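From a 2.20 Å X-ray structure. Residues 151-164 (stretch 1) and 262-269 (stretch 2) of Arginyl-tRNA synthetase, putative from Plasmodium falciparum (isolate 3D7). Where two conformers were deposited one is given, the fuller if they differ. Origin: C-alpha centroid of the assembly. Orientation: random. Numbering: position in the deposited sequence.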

ATOM      1  N   HIS A 151      12.835  -3.407   8.081  1.00 46.50           N
ATOM      2  CA  HIS A 151      12.966  -3.783   6.674  1.00 50.83           C
ATOM      3  C   HIS A 151      11.778  -4.637   6.245  1.00 51.13           C
ATOM      4  O   HIS A 151      11.266  -4.493   5.136  1.00 56.11           O
ATOM      5  CB  HIS A 151      14.270  -4.559   6.424  1.00 52.37           C
ATOM      6  CG  HIS A 151      15.510  -3.746   6.618  1.00 64.82           C
ATOM      7  ND1 HIS A 151      16.630  -4.242   7.250  1.00 70.73           N
ATOM      8  CD2 HIS A 151      15.816  -2.482   6.241  1.00 63.32           C
ATOM      9  CE1 HIS A 151      17.573  -3.315   7.262  1.00 67.05           C
ATOM     10  NE2 HIS A 151      17.104  -2.237   6.663  1.00 67.13           N
ATOM     11  N   LEU A 152      11.365  -5.539   7.128  1.00 45.54           N
ATOM     12  CA  LEU A 152      10.229  -6.415   6.856  1.00 46.81           C
ATOM     13  C   LEU A 152       8.964  -5.599   6.633  1.00 50.52           C
ATOM     14  O   LEU A 152       8.259  -5.774   5.636  1.00 49.92           O
ATOM     15  CB  LEU A 152      10.015  -7.395   8.006  1.00 47.06           C
ATOM     16  CG  LEU A 152       8.817  -8.334   7.860  1.00 49.74           C
ATOM     17  CD1 LEU A 152       8.983  -9.252   6.660  1.00 52.88           C
ATOM     18  CD2 LEU A 152       8.606  -9.130   9.122  1.00 50.29           C
ATOM     19  N   ARG A 153       8.682  -4.706   7.574  1.00 49.89           N
ATOM     20  CA  ARG A 153       7.519  -3.832   7.467  1.00 48.93           C
ATOM     21  C   ARG A 153       7.543  -3.026   6.168  1.00 46.64           C
ATOM     22  O   ARG A 153       6.537  -2.942   5.462  1.00 47.11           O
ATOM     23  CB  ARG A 153       7.452  -2.886   8.660  1.00 53.23           C
ATOM     24  CG  ARG A 153       6.194  -2.020   8.656  1.00 58.61           C
ATOM     25  CD  ARG A 153       5.881  -1.476  10.050  1.00 55.89           C
ATOM     26  NE  ARG A 153       4.467  -1.151  10.185  1.00 55.97           N
ATOM     27  CZ  ARG A 153       3.942  -0.502  11.217  1.00 55.41           C
ATOM     28  NH1 ARG A 153       4.726  -0.091  12.206  1.00 47.34           N
ATOM     29  NH2 ARG A 153       2.631  -0.259  11.254  1.00 57.28           N
ATOM     30  N   SER A 154       8.704  -2.447   5.850  1.00 46.62           N
ATOM     31  CA  SER A 154       8.834  -1.666   4.626  1.00 39.65           C
ATOM     32  C   SER A 154       8.551  -2.534   3.404  1.00 41.86           C
ATOM     33  O   SER A 154       7.947  -2.087   2.416  1.00 43.76           O
ATOM     34  CB  SER A 154      10.239  -1.054   4.523  1.00 37.51           C
ATOM     35  OG  SER A 154      10.382  -0.365   3.298  1.00 44.13           O
ATOM     36  N   THR A 155       8.996  -3.781   3.488  1.00 46.27           N
ATOM     37  CA  THR A 155       8.872  -4.738   2.398  1.00 41.64           C
ATOM     38  C   THR A 155       7.396  -5.048   2.157  1.00 37.15           C
ATOM     39  O   THR A 155       6.913  -4.979   1.014  1.00 41.97           O
ATOM     40  CB  THR A 155       9.672  -6.027   2.713  1.00 41.09           C
ATOM     41  OG1 THR A 155      11.045  -5.684   2.927  1.00 47.42           O
ATOM     42  CG2 THR A 155       9.590  -7.050   1.585  1.00 39.11           C
ATOM     43  N   ILE A 156       6.680  -5.327   3.249  1.00 45.72           N
ATOM     44  CA  ILE A 156       5.245  -5.661   3.230  1.00 43.40           C
ATOM     45  C   ILE A 156       4.348  -4.515   2.738  1.00 44.17           C
ATOM     46  O   ILE A 156       3.496  -4.679   1.814  1.00 43.83           O
ATOM     47  CB  ILE A 156       4.805  -6.102   4.638  1.00 48.84           C
ATOM     48  CG1 ILE A 156       5.547  -7.391   5.012  1.00 54.16           C
ATOM     49  CG2 ILE A 156       3.297  -6.297   4.703  1.00 49.12           C
ATOM     50  CD1 ILE A 156       5.428  -7.805   6.466  1.00 54.62           C
ATOM     51  N   ILE A 157       4.545  -3.347   3.343  1.00 44.81           N
ATOM     52  CA  ILE A 157       3.818  -2.149   2.914  1.00 43.27           C
ATOM     53  C   ILE A 157       4.075  -1.830   1.431  1.00 38.71           C
ATOM     54  O   ILE A 157       3.130  -1.672   0.622  1.00 41.27           O
ATOM     55  CB  ILE A 157       4.219  -0.940   3.778  1.00 45.89           C
ATOM     56  CG1 ILE A 157       3.770  -1.152   5.239  1.00 45.62           C
ATOM     57  CG2 ILE A 157       3.673   0.339   3.178  1.00 40.32           C
ATOM     58  CD1 ILE A 157       4.110   0.011   6.155  1.00 46.22           C
ATOM     59  N   GLY A 158       5.363  -1.760   1.069  1.00 41.61           N
ATOM     60  CA  GLY A 158       5.732  -1.416  -0.298  1.00 37.12           C
ATOM     61  C   GLY A 158       5.149  -2.395  -1.308  1.00 33.80           C
ATOM     62  O   GLY A 158       4.611  -1.995  -2.348  1.00 34.71           O
ATOM     63  N   ASP A 159       5.220  -3.685  -0.993  1.00 34.53           N
ATOM     64  CA  ASP A 159       4.686  -4.651  -1.919  1.00 41.80           C
ATOM     65  C   ASP A 159       3.170  -4.470  -2.072  1.00 48.70           C
ATOM     66  O   ASP A 159       2.650  -4.548  -3.197  1.00 49.69           O
ATOM     67  CB  ASP A 159       5.008  -6.084  -1.498  1.00 35.66           C
ATOM     68  CG  ASP A 159       4.427  -7.092  -2.465  1.00 44.45           C
ATOM     69  OD1 ASP A 159       4.946  -7.174  -3.609  1.00 38.51           O
ATOM     70  OD2 ASP A 159       3.413  -7.754  -2.109  1.00 39.40           O
ATOM     71  N   SER A 160       2.464  -4.227  -0.965  1.00 47.86           N
ATOM     72  CA  SER A 160       1.015  -3.965  -1.090  1.00 37.55           C
ATOM     73  C   SER A 160       0.715  -2.775  -2.008  1.00 37.45           C
ATOM     74  O   SER A 160      -0.126  -2.868  -2.915  1.00 39.33           O
ATOM     75  CB  SER A 160       0.367  -3.732   0.289  1.00 33.51           C
ATOM     76  OG  SER A 160      -1.036  -3.875   0.161  1.00 47.83           O
ATOM     77  N   ILE A 161       1.428  -1.672  -1.801  1.00 38.54           N
ATOM     78  CA  ILE A 161       1.254  -0.503  -2.674  1.00 38.67           C
ATOM     79  C   ILE A 161       1.492  -0.828  -4.165  1.00 45.10           C
ATOM     80  O   ILE A 161       0.699  -0.428  -5.065  1.00 39.02           O
ATOM     81  CB  ILE A 161       2.188   0.635  -2.208  1.00 43.63           C
ATOM     82  CG1 ILE A 161       1.693   1.138  -0.839  1.00 34.76           C
ATOM     83  CG2 ILE A 161       2.261   1.775  -3.259  1.00 33.56           C
ATOM     84  CD1 ILE A 161       2.650   2.061  -0.077  1.00 36.52           C
ATOM     85  N   CYS A 162       2.564  -1.585  -4.429  1.00 42.19           N
ATOM     86  CA  CYS A 162       2.842  -1.987  -5.805  1.00 40.15           C
ATOM     87  C   CYS A 162       1.693  -2.806  -6.381  1.00 39.24           C
ATOM     88  O   CYS A 162       1.290  -2.602  -7.516  1.00 43.63           O
ATOM     89  CB  CYS A 162       4.136  -2.796  -5.894  1.00 32.91           C
ATOM     90  SG  CYS A 162       5.611  -1.778  -5.534  1.00 40.44           S
ATOM     91  N   ARG A 163       1.212  -3.764  -5.599  1.00 38.23           N
ATOM     92  CA  ARG A 163       0.153  -4.634  -6.054  1.00 33.67           C
ATOM     93  C   ARG A 163      -1.097  -3.782  -6.349  1.00 39.21           C
ATOM     94  O   ARG A 163      -1.843  -4.080  -7.278  1.00 33.86           O
ATOM     95  CB  ARG A 163      -0.156  -5.713  -5.012  1.00 40.91           C
ATOM     96  CG  ARG A 163       0.916  -6.764  -4.800  1.00 36.88           C
ATOM     97  CD  ARG A 163       0.337  -8.013  -4.097  1.00 35.05           C
ATOM     98  NE  ARG A 163       1.372  -8.958  -3.682  1.00 44.51           N
ATOM     99  CZ  ARG A 163       1.190 -10.271  -3.522  1.00 43.98           C
ATOM    100  NH1 ARG A 163       0.000 -10.814  -3.729  1.00 38.91           N
ATOM    101  NH2 ARG A 163       2.209 -11.046  -3.136  1.00 41.20           N
ATOM    102  N   VAL A 164      -1.295  -2.714  -5.575  1.00 34.43           N
ATOM    103  CA  VAL A 164      -2.422  -1.817  -5.814  1.00 37.61           C
ATOM    104  C   VAL A 164      -2.275  -1.172  -7.181  1.00 38.92           C
ATOM    105  O   VAL A 164      -3.197  -1.227  -7.987  1.00 42.76           O
ATOM    106  CB  VAL A 164      -2.551  -0.727  -4.728  1.00 38.87           C
ATOM    107  CG1 VAL A 164      -3.443   0.405  -5.203  1.00 36.88           C
ATOM    108  CG2 VAL A 164      -3.103  -1.323  -3.432  1.00 42.03           C
ATOM    109  N   LEU A 262      14.492 -14.636   1.904  1.00 59.30           N
ATOM    110  CA  LEU A 262      13.387 -13.975   2.573  1.00 46.99           C
ATOM    111  C   LEU A 262      12.344 -13.466   1.564  1.00 56.61           C
ATOM    112  O   LEU A 262      11.134 -13.735   1.698  1.00 54.82           O
ATOM    113  CB  LEU A 262      13.883 -12.811   3.423  1.00 46.62           C
ATOM    114  CG  LEU A 262      12.764 -12.000   4.088  1.00 56.28           C
ATOM    115  CD1 LEU A 262      12.026 -12.851   5.130  1.00 50.90           C
ATOM    116  CD2 LEU A 262      13.289 -10.718   4.700  1.00 57.26           C
ATOM    117  N   TYR A 263      12.815 -12.732   0.557  1.00 51.60           N
ATOM    118  CA  TYR A 263      11.897 -12.125  -0.402  1.00 53.95           C
ATOM    119  C   TYR A 263      11.024 -13.189  -1.059  1.00 60.28           C
ATOM    120  O   TYR A 263       9.811 -13.000  -1.199  1.00 53.15           O
ATOM    121  CB  TYR A 263      12.653 -11.324  -1.464  1.00 54.49           C
ATOM    122  CG  TYR A 263      13.269 -10.038  -0.933  1.00 57.27           C
ATOM    123  CD1 TYR A 263      12.535  -9.161  -0.117  1.00 51.68           C
ATOM    124  CD2 TYR A 263      14.592  -9.712  -1.226  1.00 53.08           C
ATOM    125  CE1 TYR A 263      13.109  -7.989   0.375  1.00 49.08           C
ATOM    126  CE2 TYR A 263      15.174  -8.547  -0.746  1.00 50.36           C
ATOM    127  CZ  TYR A 263      14.439  -7.692   0.051  1.00 52.60           C
ATOM    128  OH  TYR A 263      15.044  -6.554   0.520  1.00 49.68           O
ATOM    129  N   ASN A 264      11.588 -14.331  -1.445  1.00 60.89           N
ATOM    130  CA  ASN A 264      10.681 -15.249  -2.110  1.00 70.27           C
ATOM    131  C   ASN A 264       9.894 -16.140  -1.134  1.00 62.74           C
ATOM    132  O   ASN A 264       8.882 -16.698  -1.536  1.00 52.48           O
ATOM    133  CB  ASN A 264      11.403 -16.074  -3.184  1.00 69.26           C
ATOM    134  CG  ASN A 264      12.298 -17.105  -2.627  1.00 75.59           C
ATOM    135  OD1 ASN A 264      11.868 -17.985  -1.886  1.00 80.67           O
ATOM    136  ND2 ASN A 264      13.565 -17.047  -3.018  1.00 83.75           N
ATOM    137  N   ILE A 265      10.321 -16.253   0.131  1.00 54.05           N
ATOM    138  CA  ILE A 265       9.415 -16.790   1.160  1.00 55.76           C
ATOM    139  C   ILE A 265       8.164 -15.892   1.289  1.00 57.05           C
ATOM    140  O   ILE A 265       7.041 -16.372   1.496  1.00 59.52           O
ATOM    141  CB  ILE A 265      10.097 -16.919   2.549  1.00 54.42           C
ATOM    142  CG1 ILE A 265      11.123 -18.047   2.551  1.00 64.45           C
ATOM    143  CG2 ILE A 265       9.078 -17.208   3.637  1.00 53.87           C
ATOM    144  CD1 ILE A 265      11.653 -18.396   3.937  1.00 68.84           C
ATOM    145  N   LEU A 266       8.372 -14.585   1.152  1.00 44.36           N
ATOM    146  CA  LEU A 266       7.284 -13.616   1.165  1.00 49.65           C
ATOM    147  C   LEU A 266       6.532 -13.482  -0.174  1.00 46.61           C
ATOM    148  O   LEU A 266       5.498 -12.811  -0.248  1.00 46.86           O
ATOM    149  CB  LEU A 266       7.836 -12.246   1.577  1.00 50.02           C
ATOM    150  CG  LEU A 266       8.335 -12.123   3.017  1.00 52.03           C
ATOM    151  CD1 LEU A 266       8.988 -10.758   3.249  1.00 42.20           C
ATOM    152  CD2 LEU A 266       7.185 -12.364   4.008  1.00 49.20           C
ATOM    153  N   ASP A 267       7.049 -14.136  -1.211  1.00 47.92           N
ATOM    154  CA  ASP A 267       6.527 -14.004  -2.572  0.56 51.84           C
ATOM    155  C   ASP A 267       6.492 -12.540  -3.008  1.00 49.87           C
ATOM    156  O   ASP A 267       5.496 -12.063  -3.554  1.00 57.78           O
ATOM    157  CB  ASP A 267       5.134 -14.635  -2.684  0.56 52.67           C
ATOM    158  CG  ASP A 267       5.186 -16.147  -2.739  0.56 59.55           C
ATOM    159  OD1 ASP A 267       5.413 -16.693  -3.839  0.56 62.92           O
ATOM    160  OD2 ASP A 267       5.004 -16.795  -1.688  0.56 65.37           O
ATOM    161  N   ILE A 268       7.587 -11.828  -2.757  1.00 56.29           N
ATOM    162  CA  ILE A 268       7.696 -10.413  -3.114  1.00 54.83           C
ATOM    163  C   ILE A 268       8.896 -10.162  -4.014  1.00 57.06           C
ATOM    164  O   ILE A 268      10.035 -10.402  -3.627  1.00 50.99           O
ATOM    165  CB  ILE A 268       7.821  -9.517  -1.862  1.00 51.87           C
ATOM    166  CG1 ILE A 268       6.547  -9.612  -1.012  1.00 52.96           C
ATOM    167  CG2 ILE A 268       8.121  -8.061  -2.266  1.00 45.02           C
ATOM    168  CD1 ILE A 268       6.594  -8.825   0.264  1.00 46.12           C
ATOM    169  N   LYS A 269       8.648  -9.661  -5.215  1.00 56.81           N
ATOM    170  CA  LYS A 269       9.748  -9.391  -6.119  1.00 55.47           C
ATOM    171  C   LYS A 269      10.027  -7.896  -6.242  1.00 52.45           C
ATOM    172  O   LYS A 269       9.116  -7.065  -6.302  1.00 45.46           O
ATOM    173  CB  LYS A 269       9.459 -10.006  -7.490  1.00 64.76           C
ATOM    174  CG  LYS A 269       9.236 -11.508  -7.418  1.00 70.25           C
ATOM    175  CD  LYS A 269       9.349 -12.156  -8.780  1.00 74.74           C
ATOM    176  CE  LYS A 269       9.283 -13.671  -8.666  1.00 75.79           C
ATOM    177  NZ  LYS A 269      10.545 -14.248  -8.112  1.00 81.90           N
TER
HETATM  178  O   HOH W   1       4.630  -9.547  -4.794  1.00 43.02           O

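Residues 151-164 form one continuous helix segment. Residues 262-269 finish a helix and turn into a loop. Together they bury 363 Å² of surface, about half of it on leucines and isoleucines.

The apolar contacts follow the helix face that carries L152, T155 and D159. L152 CD1 meets L266 CD1 at 3.7 Å; both leucines are buried. T155 points toward stretch 2. Its OG1 bonds back to H151 O at 2.5 Å, one turn earlier, so the hydroxyl is satisfied within the helix. Its methyl faces the partner. T155 CG2 lies 3.7 Å from I268 CD1 and 3.8 Å from Y263 CE1, at the edge of the tyrosine ring. I268 gives up the most area to the contact, 71 Å². Its CG2 packs 3.6 Å from D159 OD1.

The polar contacts lie at the far end. R163 NE donates to D159 OD2 at 2.8 Å in a salt bridge, which pairs the charge of the buried aspartate. No direct hydrogen bond between the stretches is clear, but water 1 joins them. It donates to D159 OD1 (2.7 Å) and D267 O (2.9 Å), and weakly accepts from R163 NH2 (3.3 Å).

D267 has positive phi where the chain leaves the helix. I268 N then bonds to Y263 O at 3.0 Å, and the I268 side chain points toward stretch 1.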